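Local atomic coordinates of glycerophosphodiester phosphodiesterase (Cytophaga hutchinsonii ATCC 33406, PDB entry 3CH0), a protein that belongs to the glycerophosphodiester phosphodiesterase family and folds as a TIM barrel, with a loop-rich insertion beside the barrel strands. Residues L44-D49 and N82-N87; E63-V68 and I94-K99; L116-I121 and I162-I167; G135-T140 and V178-Y183. All coordinates share one frame; numbering follows the deposited sequence. Where two conformers were deposited one is given.

Contact 1 of 4, residues L44-D49 and N82-N87; sequences LVISKD and NLYAMN
Tyr84 turns the edge of its ring to the backbone of Ile46 and Ser47. Both carbonyl oxygens lie near the ring plane, the O of Ile46 3.4 Å from CD1 of Tyr84, where the slightly positive C-H rim of an aromatic ring suits them. Val45 and Leu83 cross at about a right angle, CG2 of Val45 reaching CD2 of Leu83 at 3.8 Å, two branched aliphatic side chains in a buried place that also takes in Val53 of strand 52-54. Lys48 gives its backbone N to the O of Met86 (2.9 Å) and more weakly to the O of Leu83 (3.4 Å). Its extended side chain runs past the 3-10 segment, CD 3.6 Å from the O of Ala85, and a water joins NZ to that same oxygen. Farther out, Asp49 crosses Asn87 obliquely, carboxylate and amide 65° apart. OG of Ser47 donates to OD1 of Asp49 (2.7 Å) from above the carboxylate plane, and OD1 also accepts from the backbone N of Tyr88. Backbone polarity, more than side-chain pairing, thus ties the end of barrel strand 39-46 to the insertion, with apolar packing at the buried end.

Contact 2 of 4, residues E63-V68 and I94-K99; sequences EITMMV and IDVGMK. With EDO (1,2-ethanediol), chain G; EDO (1,2-ethanediol), chain M.
Two loops of the insertion that follows strand 52-54 meet here, one leading into the short strand 67-68 and the other following helix 88-91. Lys99 spans the first loop: CG stands anti to the backbone N (chi1 -169°) and the chain stays extended, bringing CD to 3.5 Å from the O of Thr65 and NZ to a 3.2 Å hydrogen bond with that same oxygen, from above the carbonyl plane. NZ also binds the O of His62, so one ammonium group serves two carbonyls of the same loop. Asp95 shapes the second loop: its OD2 accepts from Gly97 N, above the carboxylate plane, in an Asx turn that Met98 N (2.8 Å, on the syn lone pair) extends to an Asx motif. Its other oxygen, OD1, takes Ala112 N. Apolar groups fill the inner side. Ile64 and Val96 lie side by side, pointing the same way, CD1 of Ile64 4.1 Å from CB of Val96, while CG2 of Thr65 meets CG2 of Ile94 at 3.6 Å. A water accepts from both segments, from Met66 N and Lys99 N, and a 1,2-ethanediol, probably from the crystallisation liquor, accepts from Asp95 N at 3.0 Å through O1.

Contact 3 of 4, residues L116-I121 and I162-I167; sequences LFRELI and IKKAHI
This is packing between two helices on the outside of the barrel, the N-terminal end of helix 117-127 against the C-terminal end of helix 151-164. Ile121 is central: its CG2 presses on CB of Ala165 at 3.4 Å, tighter than usual carbon contact, and its CG1 meets CD1 of Ile167 at 3.9 Å. With nothing beyond CB, alanine lets Ile121 come close to the helix end. Within its own helix, CD1 of Ile121 sits over the centre of the Phe117 ring, 3.7 Å above the plane. The edge of that ring goes to Ile162, CZ of Phe117 lying 4.0 Å from CG1 of Ile162. At His166 the chain leaves the helix in a Schellman motif with positive phi, and this reversal returns Ile167 to the interface. On the outer side Lys164 crosses Arg118 at about a right angle, laying CE over the centre of the guanidinium, 3.9 Å above its plane. Aliphatic carbons suit that flat face; Arg118 NE forms a salt bridge with Glu161, which would ease the nearness of the like charges.

Contact 4 of 4, residues G135-T140 and V178-Y183; sequences GEIKST and VRALEY
Apolar contact across this junction, where the C-terminal end of TIM-barrel strand 132-137 meets the start of helix 178-187, rests on Ala180, whose CB faces the strand end and lies 4.2 Å from CG2 of Ile137. The place of CG2 anti to its backbone N carries it toward that methyl. Alanine is small enough to let the helix sit near the strand, with a closest CA separation of 7.4 Å between Ile137 and Ala180. Leu173 and Cys155 also cover Ile137. The same CB of Ala180 has OG of Ser139 at 4.0 Å, an approach of methyl to hydroxyl.

The polar contacts collect round Arg179. Its NH2 lies 3.4 Å from the O of Thr140, met obliquely to the guanidinium, and it forms salt bridges with Asp144 through NH1 and Asp177 through NH2. Asp177 also binds OG of Ser139, so one acid just before the helix serves both segments.

Ionic pairing within the strand segment joins NZ of Lys138 to OE2 of Glu136 at 2.7 Å, and both side chains hydrogen-bond a citric acid molecule, probably from the crystallisation liquor. The chemistry divides accordingly: apolar and serine side chains face the helix, while the charged pair is consistent with a polar pocket at the strand end.

Overall arrangement
From the N terminus, strand 39-46 leads into contact 1, which closes a loop when the chain returns at 82-87. Contact 2 crosses it: 63-68 lies inside that loop, but its partner 94-99 comes after it. Contact 1 ties the insertion to the strand end and contact 2 joins two of its loops; they touch where Met86 packs on Ile94. Contacts 3 and 4 follow in series and cross each other, since 135-140 lies inside the loop closed by contact 3 and its partner 178-183 comes after it. Contact 3 joins helices 117-127 and 151-164, and contact 4 ties strand 132-137 to helix 178-187. Contact 1 meets contact 3 through Leu44 and Phe117, and contact 4 through neighbouring parallel strands.

Contact 1 of 4, residues L44-D49 and N82-N87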
loop_
_atom_site.group_PDB
_atom_site.type_symbol
_atom_site.label_atom_id
_atom_site.label_comp_id
_atom_site.label_asym_id
_atom_site.label_seq_id
_atom_site.Cartn_x
_atom_site.Cartn_y
_atom_site.Cartn_z
ATOM N N LEU A 44 -2.495 1.752 -5.557
ATOM C CA LEU A 44 -2.778 2.591 -6.703
ATOM C C LEU A 44 -3.328 1.810 -7.872
ATOM O O LEU A 44 -2.847 0.706 -8.213
ATOM C CB LEU A 44 -1.531 3.336 -7.169
ATOM C CG LEU A 44 -0.762 4.137 -6.108
ATOM C CD1 LEU A 44 0.595 4.662 -6.586
ATOM C CD2 LEU A 44 -1.648 5.293 -5.629
ATOM N N VAL A 45 -4.368 2.409 -8.454
ATOM C CA VAL A 45 -5.029 1.922 -9.676
ATOM C C VAL A 45 -5.258 3.121 -10.599
ATOM O O VAL A 45 -4.899 4.249 -10.247
ATOM C CB VAL A 45 -6.270 1.107 -9.402
ATOM C CG1 VAL A 45 -6.002 -0.002 -8.341
ATOM C CG2 VAL A 45 -7.431 2.072 -8.973
ATOM N N ILE A 46 -5.746 2.837 -11.815
ATOM C CA ILE A 46 -5.966 3.854 -12.869
ATOM C C ILE A 46 -7.437 3.894 -13.302
ATOM O O ILE A 46 -8.045 2.860 -13.465
ATOM C CB ILE A 46 -5.109 3.541 -14.096
ATOM C CG1 ILE A 46 -3.624 3.297 -13.690
ATOM C CG2 ILE A 46 -5.162 4.709 -15.129
ATOM C CD1 ILE A 46 -2.904 4.438 -12.999
ATOM N N SER A 47 -7.982 5.111 -13.381
ATOM C CA SER A 47 -9.328 5.316 -13.888
ATOM C C SER A 47 -9.309 5.247 -15.423
ATOM O O SER A 47 -8.247 5.304 -16.045
ATOM C CB SER A 47 -9.864 6.694 -13.482
ATOM O OG SER A 47 -9.089 7.746 -14.065
ATOM N N LYS A 48 -10.511 5.151 -15.992
ATOM C CA LYS A 48 -10.688 5.231 -17.479
ATOM C C LYS A 48 -9.973 6.396 -18.103
ATOM O O LYS A 48 -9.370 6.250 -19.174
ATOM C CB LYS A 48 -12.149 5.268 -17.817
ATOM C CG LYS A 48 -12.437 5.229 -19.324
ATOM C CD LYS A 48 -13.914 4.958 -19.540
ATOM C CE LYS A 48 -14.283 5.131 -21.014
ATOM N NZ LYS A 48 -15.770 5.314 -21.133
ATOM N N ASP A 49 -10.011 7.560 -17.439
ATOM C CA ASP A 49 -9.369 8.755 -17.903
ATOM C C ASP A 49 -7.939 8.942 -17.400
ATOM O O ASP A 49 -7.402 10.055 -17.339
ATOM C CB ASP A 49 -10.272 10.019 -17.687
ATOM C CG ASP A 49 -10.718 10.239 -16.244
ATOM O OD1 ASP A 49 -10.776 9.286 -15.425
ATOM O OD2 ASP A 49 -11.113 11.421 -15.955
ATOM N N ASN A 82 -15.965 -1.547 -12.191
ATOM C CA ASN A 82 -14.532 -1.509 -12.570
ATOM C C ASN A 82 -14.041 -0.099 -12.733
ATOM O O ASN A 82 -14.482 0.644 -13.613
ATOM C CB ASN A 82 -14.409 -2.221 -13.916
ATOM C CG ASN A 82 -12.973 -2.282 -14.452
ATOM O OD1 ASN A 82 -12.015 -1.887 -13.776
ATOM N ND2 ASN A 82 -12.821 -2.856 -15.652
ATOM N N LEU A 83 -13.135 0.320 -11.850
ATOM C CA LEU A 83 -12.596 1.664 -11.898
ATOM C C LEU A 83 -11.940 2.057 -13.213
ATOM O O LEU A 83 -11.972 3.188 -13.644
ATOM C CB LEU A 83 -11.616 1.939 -10.728
ATOM C CG LEU A 83 -12.186 2.291 -9.351
ATOM C CD1 LEU A 83 -12.865 1.112 -8.697
ATOM C CD2 LEU A 83 -11.063 2.902 -8.512
ATOM N N TYR A 84 -11.297 1.085 -13.853
ATOM C CA TYR A 84 -10.677 1.347 -15.158
ATOM C C TYR A 84 -11.685 1.636 -16.304
ATOM O O TYR A 84 -11.271 2.113 -17.360
ATOM C CB TYR A 84 -9.757 0.186 -15.541
ATOM C CG TYR A 84 -8.761 0.476 -16.617
ATOM C CD1 TYR A 84 -8.056 1.653 -16.637
ATOM C CD2 TYR A 84 -8.513 -0.455 -17.630
ATOM C CE1 TYR A 84 -7.119 1.927 -17.650
ATOM C CE2 TYR A 84 -7.606 -0.208 -18.625
ATOM C CZ TYR A 84 -6.917 0.967 -18.640
ATOM O OH TYR A 84 -6.013 1.298 -19.607
ATOM N N ALA A 85 -12.965 1.273 -16.059
ATOM C CA ALA A 85 -14.081 1.548 -16.993
ATOM C C ALA A 85 -14.836 2.808 -16.576
ATOM O O ALA A 85 -15.873 3.131 -17.169
ATOM C CB ALA A 85 -15.011 0.391 -17.052
HETATM N N MSE A 86 -14.403 3.461 -15.501
HETATM C CA MSE A 86 -15.047 4.677 -14.991
HETATM C C MSE A 86 -14.168 5.908 -14.997
HETATM O O MSE A 86 -12.990 5.869 -14.625
HETATM C CB MSE A 86 -15.509 4.396 -13.546
HETATM C CG MSE A 86 -16.442 3.220 -13.425
HETATM SE SE MSE A 86 -16.746 2.690 -11.561
HETATM C CE MSE A 86 -17.568 4.296 -11.011
ATOM N N ASN A 87 -14.709 7.065 -15.411
ATOM C CA ASN A 87 -13.976 8.299 -15.245
ATOM C C ASN A 87 -13.889 8.676 -13.765
ATOM O O ASN A 87 -14.770 8.317 -12.981
ATOM C CB ASN A 87 -14.622 9.451 -16.027
ATOM C CG ASN A 87 -14.549 9.224 -17.512
ATOM O OD1 ASN A 87 -13.508 8.851 -18.002
ATOM N ND2 ASN A 87 -15.671 9.442 -18.233
HETATM O O HOH W 1 -16.638 2.639 -19.825
#

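Contact 2 of 4, residues E63-V68 and I94-K99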
loop_
_atom_site.group_PDB
_atom_site.type_symbol
_atom_site.label_atom_id
_atom_site.label_comp_id
_atom_site.label_asym_id
_atom_site.label_seq_id
_atom_site.Cartn_x
_atom_site.Cartn_y
_atom_site.Cartn_z
ATOM N N GLU A 63 -16.625 -5.056 0.766
ATOM C CA GLU A 63 -16.434 -4.910 2.165
ATOM C C GLU A 63 -16.545 -3.462 2.553
ATOM O O GLU A 63 -16.828 -3.174 3.730
ATOM C CB GLU A 63 -15.091 -5.487 2.625
ATOM C CG GLU A 63 -15.125 -6.993 2.597
ATOM C CD GLU A 63 -13.843 -7.607 3.155
ATOM O OE1 GLU A 63 -12.748 -7.150 2.757
ATOM O OE2 GLU A 63 -13.909 -8.528 4.005
ATOM N N ILE A 64 -16.310 -2.568 1.594
ATOM C CA ILE A 64 -16.198 -1.149 1.939
ATOM C C ILE A 64 -17.236 -0.243 1.293
ATOM O O ILE A 64 -17.365 0.950 1.692
ATOM C CB ILE A 64 -14.766 -0.610 1.627
ATOM C CG1 ILE A 64 -14.473 -0.607 0.113
ATOM C CG2 ILE A 64 -13.708 -1.414 2.410
ATOM C CD1 ILE A 64 -13.127 0.084 -0.314
ATOM N N THR A 65 -17.920 -0.749 0.261
ATOM C CA THR A 65 -18.705 0.092 -0.636
ATOM C C THR A 65 -20.207 -0.198 -0.418
ATOM O O THR A 65 -20.688 -1.270 -0.681
ATOM C CB THR A 65 -18.376 -0.131 -2.139
ATOM O OG1 THR A 65 -16.955 -0.082 -2.358
ATOM C CG2 THR A 65 -19.054 0.933 -2.972
HETATM N N MSE A 66 -20.928 0.812 0.070
HETATM C CA MSE A 66 -22.374 0.636 0.265
HETATM C C MSE A 66 -23.154 0.356 -1.007
HETATM O O MSE A 66 -23.955 -0.563 -1.045
HETATM C CB MSE A 66 -22.949 1.904 0.936
HETATM C CG MSE A 66 -24.401 1.758 1.353
HETATM SE SE MSE A 66 -24.386 0.725 2.945
HETATM C CE MSE A 66 -23.752 2.249 3.958
HETATM N N MSE A 67 -22.915 1.178 -2.004
HETATM C CA MSE A 67 -23.746 1.204 -3.218
HETATM C C MSE A 67 -23.046 1.878 -4.391
HETATM O O MSE A 67 -22.325 2.873 -4.217
HETATM C CB MSE A 67 -25.101 1.882 -2.861
HETATM C CG MSE A 67 -25.676 2.870 -3.869
HETATM SE SE MSE A 67 -27.088 4.022 -3.102
HETATM C CE MSE A 67 -27.019 3.276 -1.238
ATOM N N VAL A 68 -23.237 1.325 -5.597
ATOM C CA VAL A 68 -22.745 1.954 -6.805
ATOM C C VAL A 68 -23.932 2.114 -7.767
ATOM O O VAL A 68 -24.629 1.128 -8.053
ATOM C CB VAL A 68 -21.624 1.117 -7.490
ATOM C CG1 VAL A 68 -21.207 1.782 -8.839
ATOM C CG2 VAL A 68 -20.438 0.952 -6.531
ATOM N N ILE A 94 -18.729 7.924 -5.015
ATOM C CA ILE A 94 -19.150 6.677 -4.413
ATOM C C ILE A 94 -18.519 6.564 -3.007
ATOM O O ILE A 94 -17.270 6.652 -2.835
ATOM C CB ILE A 94 -18.713 5.490 -5.299
ATOM C CG1 ILE A 94 -19.466 5.551 -6.653
ATOM C CG2 ILE A 94 -18.986 4.189 -4.609
ATOM C CD1 ILE A 94 -18.917 4.688 -7.799
ATOM N N ASP A 95 -19.369 6.419 -1.994
ATOM C CA ASP A 95 -18.876 6.298 -0.660
ATOM C C ASP A 95 -18.184 4.971 -0.408
ATOM O O ASP A 95 -18.730 3.899 -0.755
ATOM C CB ASP A 95 -20.023 6.449 0.325
ATOM C CG ASP A 95 -19.547 6.400 1.754
ATOM O OD1 ASP A 95 -19.186 7.498 2.298
ATOM O OD2 ASP A 95 -19.458 5.318 2.329
ATOM N N VAL A 96 -16.999 5.059 0.212
ATOM C CA VAL A 96 -16.247 3.894 0.680
ATOM C C VAL A 96 -15.852 3.997 2.145
ATOM O O VAL A 96 -14.791 3.511 2.567
ATOM C CB VAL A 96 -15.018 3.682 -0.228
ATOM C CG1 VAL A 96 -15.487 3.255 -1.651
ATOM C CG2 VAL A 96 -14.124 4.902 -0.204
ATOM N N GLY A 97 -16.712 4.619 2.955
ATOM C CA GLY A 97 -16.421 4.717 4.362
ATOM C C GLY A 97 -17.515 4.399 5.381
ATOM O O GLY A 97 -17.250 4.098 6.554
HETATM N N MSE A 98 -18.764 4.493 4.925
HETATM C CA MSE A 98 -19.884 4.302 5.848
HETATM C C MSE A 98 -20.346 2.882 6.067
HETATM O O MSE A 98 -21.067 2.578 7.033
HETATM C CB MSE A 98 -21.092 5.123 5.366
HETATM C CG MSE A 98 -20.885 6.592 5.473
HETATM SE SE MSE A 98 -20.617 7.241 7.337
HETATM C CE MSE A 98 -22.311 6.617 8.153
ATOM N N LYS A 99 -20.004 2.000 5.138
ATOM C CA LYS A 99 -20.338 0.601 5.312
ATOM C C LYS A 99 -19.483 -0.074 6.364
ATOM O O LYS A 99 -18.273 0.062 6.390
ATOM C CB LYS A 99 -20.197 -0.177 4.000
ATOM C CG LYS A 99 -20.773 -1.586 4.044
ATOM C CD LYS A 99 -20.709 -2.200 2.653
ATOM C CE LYS A 99 -21.461 -3.502 2.486
ATOM N NZ LYS A 99 -21.458 -3.900 1.042
HETATM C C1 EDO G . -22.712 7.554 -2.336
HETATM O O1 EDO G . -22.255 6.284 -2.854
HETATM C C2 EDO G . -24.165 7.890 -2.698
HETATM O O2 EDO G . -24.459 9.300 -2.526
HETATM C C1 EDO M . -27.843 -0.778 0.573
HETATM O O1 EDO M . -26.783 -0.468 -0.334
HETATM C C2 EDO M . -29.141 -0.367 -0.116
HETATM O O2 EDO M . -29.340 -1.077 -1.375
HETATM O O HOH W 2 -19.671 2.621 2.056
HETATM O O HOH W 3 -16.700 1.513 4.440
HETATM O O HOH W 4 -24.136 -2.588 0.407
HETATM O O HOH W 5 -21.335 3.649 -1.519
#

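Contact 3 of 4, residues L116-I121 and I162-I167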
loop_
_atom_site.group_PDB
_atom_site.type_symbol
_atom_site.label_atom_id
_atom_site.label_comp_id
_atom_site.label_asym_id
_atom_site.label_seq_id
_atom_site.Cartn_x
_atom_site.Cartn_y
_atom_site.Cartn_z
ATOM N N LEU A 116 -7.699 10.888 -5.449
ATOM C CA LEU A 116 -6.590 10.841 -6.348
ATOM C C LEU A 116 -5.284 10.725 -5.549
ATOM O O LEU A 116 -5.077 11.312 -4.444
ATOM C CB LEU A 116 -6.530 12.119 -7.181
ATOM C CG LEU A 116 -7.688 12.337 -8.137
ATOM C CD1 LEU A 116 -7.719 13.786 -8.610
ATOM C CD2 LEU A 116 -7.576 11.397 -9.324
ATOM N N PHE A 117 -4.326 10.033 -6.162
ATOM C CA PHE A 117 -2.977 9.976 -5.671
ATOM C C PHE A 117 -2.410 11.403 -5.442
ATOM O O PHE A 117 -1.778 11.709 -4.444
ATOM C CB PHE A 117 -2.103 9.204 -6.691
ATOM C CG PHE A 117 -0.645 8.989 -6.333
ATOM C CD1 PHE A 117 -0.166 8.798 -5.056
ATOM C CD2 PHE A 117 0.282 8.879 -7.376
ATOM C CE1 PHE A 117 1.194 8.545 -4.843
ATOM C CE2 PHE A 117 1.623 8.593 -7.160
ATOM C CZ PHE A 117 2.075 8.461 -5.900
ATOM N N ARG A 118 -2.671 12.288 -6.407
ATOM C CA ARG A 118 -2.224 13.673 -6.298
ATOM C C ARG A 118 -2.751 14.336 -5.013
ATOM O O ARG A 118 -2.019 15.101 -4.410
ATOM C CB ARG A 118 -2.647 14.471 -7.538
ATOM C CG ARG A 118 -2.003 15.865 -7.593
ATOM C CD ARG A 118 -2.458 16.532 -8.862
ATOM N NE ARG A 118 -1.806 15.918 -10.013
ATOM C CZ ARG A 118 -2.006 16.281 -11.278
ATOM N NH1 ARG A 118 -2.804 17.317 -11.598
ATOM N NH2 ARG A 118 -1.371 15.624 -12.229
ATOM N N GLU A 119 -3.993 14.074 -4.610
ATOM C CA GLU A 119 -4.515 14.695 -3.385
ATOM C C GLU A 119 -3.815 14.145 -2.176
ATOM O O GLU A 119 -3.428 14.882 -1.272
ATOM C CB GLU A 119 -6.012 14.496 -3.232
ATOM C CG GLU A 119 -6.546 15.206 -1.980
ATOM C CD GLU A 119 -8.043 15.137 -1.811
ATOM O OE1 GLU A 119 -8.714 14.430 -2.601
ATOM O OE2 GLU A 119 -8.549 15.794 -0.851
ATOM N N LEU A 120 -3.666 12.821 -2.140
ATOM C CA LEU A 120 -2.918 12.191 -1.079
ATOM C C LEU A 120 -1.561 12.883 -0.905
ATOM O O LEU A 120 -1.176 13.305 0.185
ATOM C CB LEU A 120 -2.756 10.685 -1.350
ATOM C CG LEU A 120 -1.556 10.014 -0.674
ATOM C CD1 LEU A 120 -1.528 10.186 0.843
ATOM C CD2 LEU A 120 -1.551 8.531 -1.046
ATOM N N ILE A 121 -0.824 13.050 -2.011
ATOM C CA ILE A 121 0.498 13.692 -1.947
ATOM C C ILE A 121 0.394 15.153 -1.411
ATOM O O ILE A 121 1.174 15.562 -0.526
ATOM C CB ILE A 121 1.198 13.718 -3.309
ATOM C CG1 ILE A 121 1.500 12.298 -3.803
ATOM C CG2 ILE A 121 2.551 14.496 -3.207
ATOM C CD1 ILE A 121 1.830 12.215 -5.327
ATOM N N ILE A 162 4.789 11.283 -8.879
ATOM C CA ILE A 162 5.929 11.314 -8.007
ATOM C C ILE A 162 6.905 12.436 -8.382
ATOM O O ILE A 162 7.331 13.184 -7.542
ATOM C CB ILE A 162 6.673 9.912 -7.970
ATOM C CG1 ILE A 162 5.733 8.861 -7.340
ATOM C CG2 ILE A 162 8.024 9.955 -7.237
ATOM C CD1 ILE A 162 6.173 7.414 -7.592
ATOM N N LYS A 163 7.234 12.514 -9.655
ATOM C CA LYS A 163 8.191 13.516 -10.151
ATOM C C LYS A 163 7.582 14.934 -10.049
ATOM O O LYS A 163 8.273 15.862 -9.625
ATOM C CB LYS A 163 8.562 13.183 -11.606
ATOM C CG LYS A 163 9.440 11.938 -11.731
ATOM C CD LYS A 163 9.856 11.674 -13.203
ATOM C CE LYS A 163 10.863 10.500 -13.374
ATOM N NZ LYS A 163 12.166 10.663 -12.692
ATOM N N LYS A 164 6.309 15.078 -10.389
ATOM C CA LYS A 164 5.615 16.397 -10.325
ATOM C C LYS A 164 5.728 16.984 -8.904
ATOM O O LYS A 164 5.904 18.199 -8.714
ATOM C CB LYS A 164 4.162 16.268 -10.766
ATOM C CG LYS A 164 3.346 17.558 -10.786
ATOM C CD LYS A 164 1.898 17.343 -11.168
ATOM C CE LYS A 164 1.083 18.662 -10.996
ATOM N NZ LYS A 164 1.160 19.198 -9.597
ATOM N N ALA A 165 5.580 16.121 -7.892
ATOM C CA ALA A 165 5.578 16.523 -6.468
ATOM C C ALA A 165 6.948 16.552 -5.845
ATOM O O ALA A 165 7.091 16.863 -4.647
ATOM C CB ALA A 165 4.654 15.565 -5.661
ATOM N N HIS A 166 7.962 16.113 -6.595
ATOM C CA HIS A 166 9.301 16.052 -6.105
ATOM C C HIS A 166 9.455 15.224 -4.842
ATOM O O HIS A 166 10.205 15.564 -3.933
ATOM C CB HIS A 166 9.841 17.493 -5.887
ATOM C CG HIS A 166 9.804 18.307 -7.138
ATOM N ND1 HIS A 166 10.836 18.293 -8.051
ATOM C CD2 HIS A 166 8.824 19.065 -7.683
ATOM C CE1 HIS A 166 10.515 19.053 -9.081
ATOM N NE2 HIS A 166 9.293 19.518 -8.891
ATOM N N ILE A 167 8.780 14.071 -4.830
ATOM C CA ILE A 167 8.853 13.194 -3.674
ATOM C C ILE A 167 9.662 11.881 -3.898
ATOM O O ILE A 167 9.700 11.012 -3.045
ATOM C CB ILE A 167 7.438 12.837 -3.105
ATOM C CG1 ILE A 167 6.611 12.057 -4.142
ATOM C CG2 ILE A 167 6.685 14.106 -2.602
ATOM C CD1 ILE A 167 5.284 11.572 -3.603
#

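Contact 4 of 4, residues G135-T140 and V178-Y183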
loop_
_atom_site.group_PDB
_atom_site.type_symbol
_atom_site.label_atom_id
_atom_site.label_comp_id
_atom_site.label_asym_id
_atom_site.label_seq_id
_atom_site.Cartn_x
_atom_site.Cartn_y
_atom_site.Cartn_z
ATOM N N GLY A 135 3.879 3.007 -2.069
ATOM C CA GLY A 135 2.735 2.876 -2.950
ATOM C C GLY A 135 2.773 1.640 -3.790
ATOM O O GLY A 135 3.757 1.394 -4.455
ATOM N N GLU A 136 1.651 0.917 -3.775
ATOM C CA GLU A 136 1.551 -0.396 -4.442
ATOM C C GLU A 136 0.930 -0.276 -5.803
ATOM O O GLU A 136 -0.183 0.200 -5.944
ATOM C CB GLU A 136 0.772 -1.417 -3.582
ATOM C CG GLU A 136 0.797 -2.850 -4.192
ATOM C CD GLU A 136 0.252 -3.924 -3.327
ATOM O OE1 GLU A 136 0.012 -3.709 -2.126
ATOM O OE2 GLU A 136 0.015 -5.033 -3.921
ATOM N N ILE A 137 1.641 -0.717 -6.832
ATOM C CA ILE A 137 1.058 -0.920 -8.142
ATOM C C ILE A 137 0.276 -2.208 -8.188
ATOM O O ILE A 137 0.876 -3.284 -8.156
ATOM C CB ILE A 137 2.113 -0.797 -9.293
ATOM C CG1 ILE A 137 2.518 0.693 -9.353
ATOM C CG2 ILE A 137 1.581 -1.249 -10.648
ATOM C CD1 ILE A 137 3.176 1.191 -10.639
ATOM N N LYS A 138 -1.041 -2.065 -8.179
ATOM C CA LYS A 138 -1.925 -3.191 -8.202
ATOM C C LYS A 138 -2.218 -3.768 -9.598
ATOM O O LYS A 138 -3.333 -3.718 -10.077
ATOM C CB LYS A 138 -3.237 -2.811 -7.485
ATOM C CG LYS A 138 -3.080 -2.644 -5.988
ATOM C CD LYS A 138 -2.889 -3.980 -5.258
ATOM C CE LYS A 138 -3.004 -3.974 -3.738
ATOM N NZ LYS A 138 -2.548 -5.313 -3.090
ATOM N N SER A 139 -1.174 -4.343 -10.200
ATOM C CA SER A 139 -1.248 -4.935 -11.542
ATOM C C SER A 139 -1.136 -6.455 -11.409
ATOM O O SER A 139 -0.439 -6.978 -10.496
ATOM C CB SER A 139 -0.137 -4.400 -12.463
ATOM O OG SER A 139 1.145 -4.614 -11.876
ATOM N N THR A 140 -1.783 -7.134 -12.349
ATOM C CA THR A 140 -1.587 -8.551 -12.563
ATOM C C THR A 140 -1.605 -8.780 -14.082
ATOM O O THR A 140 -2.204 -8.025 -14.840
ATOM C CB THR A 140 -2.669 -9.449 -11.929
ATOM O OG1 THR A 140 -3.885 -9.359 -12.657
ATOM C CG2 THR A 140 -2.889 -9.106 -10.441
ATOM N N VAL A 178 6.237 -8.839 -10.621
ATOM C CA VAL A 178 7.641 -8.698 -11.002
ATOM C C VAL A 178 7.838 -7.851 -12.258
ATOM O O VAL A 178 8.851 -7.201 -12.416
ATOM C CB VAL A 178 8.329 -10.066 -11.107
ATOM C CG1 VAL A 178 8.446 -10.698 -9.711
ATOM C CG2 VAL A 178 7.627 -10.990 -12.115
ATOM N N ARG A 179 6.858 -7.823 -13.146
ATOM C CA ARG A 179 6.968 -7.041 -14.382
ATOM C C ARG A 179 7.015 -5.569 -14.049
ATOM O O ARG A 179 7.710 -4.782 -14.725
ATOM C CB ARG A 179 5.764 -7.270 -15.275
ATOM C CG ARG A 179 5.490 -8.759 -15.682
ATOM C CD ARG A 179 4.231 -8.893 -16.513
ATOM N NE ARG A 179 3.082 -8.291 -15.808
ATOM C CZ ARG A 179 1.970 -7.867 -16.382
ATOM N NH1 ARG A 179 1.787 -7.994 -17.687
ATOM N NH2 ARG A 179 1.030 -7.257 -15.659
ATOM N N ALA A 180 6.179 -5.130 -13.110
ATOM C CA ALA A 180 6.156 -3.718 -12.721
ATOM C C ALA A 180 7.502 -3.380 -12.027
ATOM O O ALA A 180 8.095 -2.317 -12.278
ATOM C CB ALA A 180 4.988 -3.428 -11.761
ATOM N N LEU A 181 8.052 -4.290 -11.189
ATOM C CA LEU A 181 9.349 -4.030 -10.558
ATOM C C LEU A 181 10.495 -3.921 -11.592
ATOM O O LEU A 181 11.345 -3.065 -11.506
ATOM C CB LEU A 181 9.628 -5.051 -9.477
ATOM C CG LEU A 181 8.599 -5.135 -8.363
ATOM C CD1 LEU A 181 8.896 -6.353 -7.463
ATOM C CD2 LEU A 181 8.541 -3.807 -7.603
ATOM N N GLU A 182 10.478 -4.822 -12.573
ATOM C CA GLU A 182 11.519 -4.779 -13.611
ATOM C C GLU A 182 11.451 -3.479 -14.397
ATOM O O GLU A 182 12.491 -2.853 -14.733
ATOM C CB GLU A 182 11.419 -5.972 -14.567
ATOM C CG GLU A 182 11.713 -7.311 -13.930
ATOM C CD GLU A 182 13.143 -7.589 -13.553
ATOM O OE1 GLU A 182 14.080 -6.794 -13.850
ATOM O OE2 GLU A 182 13.369 -8.678 -12.934
ATOM N N TYR A 183 10.242 -3.087 -14.779
ATOM C CA TYR A 183 10.023 -1.856 -15.557
ATOM C C TYR A 183 10.515 -0.649 -14.775
ATOM O O TYR A 183 11.246 0.233 -15.266
ATOM C CB TYR A 183 8.551 -1.694 -15.911
ATOM C CG TYR A 183 8.309 -0.445 -16.714
ATOM C CD1 TYR A 183 8.506 -0.450 -18.069
ATOM C CD2 TYR A 183 7.973 0.750 -16.090
ATOM C CE1 TYR A 183 8.319 0.690 -18.832
ATOM C CE2 TYR A 183 7.744 1.909 -16.847
ATOM C CZ TYR A 183 7.941 1.881 -18.231
ATOM O OH TYR A 183 7.759 2.999 -19.027
#